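Local coordinates for protein diguanylate cyclase (Pseudomonas aeruginosa, PDB 5M3C) that pairs a GGDEF domain with an EAL domain in one chain and holds guanosine-5'-triphosphate and calcium ions, at residues G35-I40 against A130-D135. Sequence-based numbering, arbitrary orientation.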
loop_
_atom_site.group_PDB
_atom_site.type_symbol
_atom_site.label_atom_id
_atom_site.label_comp_id
_atom_site.label_asym_id
_atom_site.label_seq_id
_atom_site.Cartn_x
_atom_site.Cartn_y
_atom_site.Cartn_z
ATOM N N GLY B 35 33.998 -27.034 -1.018
ATOM C CA GLY B 35 34.262 -25.838 -0.228
ATOM C C GLY B 35 33.466 -24.658 -0.737
ATOM O O GLY B 35 32.665 -24.794 -1.659
ATOM N N ALA B 36 33.688 -23.492 -0.145
ATOM C CA ALA B 36 32.907 -22.318 -0.505
ATOM C C ALA B 36 33.685 -21.018 -0.363
ATOM O O ALA B 36 34.500 -20.856 0.542
ATOM C CB ALA B 36 31.644 -22.257 0.338
ATOM N N VAL B 37 33.416 -20.098 -1.280
ATOM C CA VAL B 37 33.908 -18.736 -1.199
ATOM C C VAL B 37 32.701 -17.810 -1.178
ATOM O O VAL B 37 31.842 -17.887 -2.061
ATOM C CB VAL B 37 34.789 -18.376 -2.406
ATOM C CG1 VAL B 37 35.194 -16.911 -2.347
ATOM C CG2 VAL B 37 36.017 -19.273 -2.453
ATOM N N LEU B 38 32.630 -16.954 -0.164
ATOM C CA LEU B 38 31.502 -16.041 -0.004
ATOM C C LEU B 38 31.932 -14.596 -0.209
ATOM O O LEU B 38 32.902 -14.138 0.393
ATOM C CB LEU B 38 30.868 -16.198 1.382
ATOM C CG LEU B 38 29.904 -17.379 1.556
ATOM C CD1 LEU B 38 30.583 -18.696 1.215
ATOM C CD2 LEU B 38 29.344 -17.428 2.969
ATOM N N PHE B 39 31.197 -13.886 -1.060
ATOM C CA PHE B 39 31.459 -12.479 -1.345
ATOM C C PHE B 39 30.410 -11.600 -0.675
ATOM O O PHE B 39 29.216 -11.711 -0.975
ATOM C CB PHE B 39 31.430 -12.238 -2.852
ATOM C CG PHE B 39 32.210 -11.035 -3.288
ATOM C CD1 PHE B 39 31.782 -9.762 -2.964
ATOM C CD2 PHE B 39 33.371 -11.180 -4.028
ATOM C CE1 PHE B 39 32.501 -8.653 -3.367
ATOM C CE2 PHE B 39 34.095 -10.077 -4.433
ATOM C CZ PHE B 39 33.659 -8.810 -4.103
ATOM N N ILE B 40 30.857 -10.729 0.226
ATOM C CA ILE B 40 29.944 -9.877 0.990
ATOM C C ILE B 40 30.200 -8.392 0.752
ATOM O O ILE B 40 31.263 -7.881 1.083
ATOM C CB ILE B 40 30.067 -10.131 2.502
ATOM C CG1 ILE B 40 29.676 -11.575 2.831
ATOM C CG2 ILE B 40 29.203 -9.143 3.270
ATOM C CD1 ILE B 40 29.806 -11.924 4.299
ATOM N N ALA B 130 30.047 -18.872 -3.994
ATOM C CA ALA B 130 30.644 -19.696 -5.040
ATOM C C ALA B 130 31.231 -20.953 -4.421
ATOM O O ALA B 130 32.059 -20.871 -3.523
ATOM C CB ALA B 130 31.719 -18.922 -5.783
ATOM N N LEU B 131 30.798 -22.114 -4.901
ATOM C CA LEU B 131 31.274 -23.389 -4.373
ATOM C C LEU B 131 32.397 -23.945 -5.235
ATOM O O LEU B 131 32.407 -23.750 -6.448
ATOM C CB LEU B 131 30.128 -24.402 -4.327
ATOM C CG LEU B 131 29.031 -24.150 -3.290
ATOM C CD1 LEU B 131 27.771 -24.919 -3.648
ATOM C CD2 LEU B 131 29.512 -24.524 -1.897
ATOM N N PHE B 132 33.349 -24.631 -4.609
ATOM C CA PHE B 132 34.351 -25.374 -5.367
ATOM C C PHE B 132 34.290 -26.858 -5.023
ATOM O O PHE B 132 34.045 -27.228 -3.870
ATOM C CB PHE B 132 35.766 -24.809 -5.170
ATOM C CG PHE B 132 36.222 -24.744 -3.737
ATOM C CD1 PHE B 132 35.981 -23.617 -2.970
ATOM C CD2 PHE B 132 36.936 -25.790 -3.175
ATOM C CE1 PHE B 132 36.422 -23.543 -1.660
ATOM C CE2 PHE B 132 37.376 -25.723 -1.865
ATOM C CZ PHE B 132 37.122 -24.598 -1.107
ATOM N N PRO B 133 34.515 -27.702 -6.028
ATOM C CA PRO B 133 34.915 -27.238 -7.363
ATOM C C PRO B 133 33.763 -27.071 -8.360
ATOM O O PRO B 133 34.009 -26.962 -9.562
ATOM C CB PRO B 133 35.867 -28.340 -7.846
ATOM C CG PRO B 133 35.476 -29.554 -7.075
ATOM C CD PRO B 133 35.021 -29.055 -5.736
ATOM N N LYS B 134 32.525 -27.044 -7.875
ATOM C CA LYS B 134 31.370 -26.963 -8.769
ATOM C C LYS B 134 31.432 -25.718 -9.645
ATOM O O LYS B 134 31.161 -25.779 -10.843
ATOM C CB LYS B 134 30.062 -26.962 -7.974
ATOM C CG LYS B 134 28.813 -26.933 -8.844
ATOM C CD LYS B 134 27.558 -26.688 -8.020
ATOM N N ASP B 135 31.795 -24.592 -9.041
ATOM C CA ASP B 135 31.765 -23.306 -9.725
ATOM C C ASP B 135 33.153 -22.809 -10.112
ATOM O O ASP B 135 33.301 -21.668 -10.543
ATOM C CB ASP B 135 31.085 -22.264 -8.837
ATOM C CG ASP B 135 29.735 -22.726 -8.323
ATOM O OD1 ASP B 135 29.048 -23.485 -9.040
ATOM O OD2 ASP B 135 29.363 -22.327 -7.201
#
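Gly-35 and Val-37 each exchange two backbone hydrogen bonds with the antiparallel strand ending at Phe-132. Val-37 N lies 2.7 Å from Ala-130 O, nearly straight at 172°, and Ala-130 N returns a bond of 2.8 Å to Val-37 O. At the strand end the two bonds differ: Gly-35 N reaches Phe-132 O in its carbonyl plane, but Phe-132 N approaches Gly-35 O from well above that carbonyl's plane.

The aromatic contact lies on the face shared by Val-37 and Ala-130. With CG set between its own backbone N and carbonyl carbon (chi1 56°), Phe-132 folds its ring back across the neighbouring strand. Gly-35 CA sits over the ring face, 3.5 Å from the centroid, in a CH-pi contact; with no side chain on Gly-35, the ring lies directly on its backbone, Gly-35 CA being nearest the CZ end. Leu-142 of helix 139-155 also touches the Phe-132 side chain.

On the opposite face, Ala-36 CB touches Leu-131 CD2 at 3.8 Å, both packing on Ala-99 of helix 96-108.

Beyond the strand, Asp-135 turns back so that OD2 accepts Leu-131 N at 2.7 Å, while Asp-135 N bonds to Leu-131 O at 2.8 Å. Backbone pairing thus sets the register in the GGDEF-domain sheet, the aspartate satisfies an N-H pointing away from strand 35-43, and the buried apolar side chains join the sheet to helices on both faces.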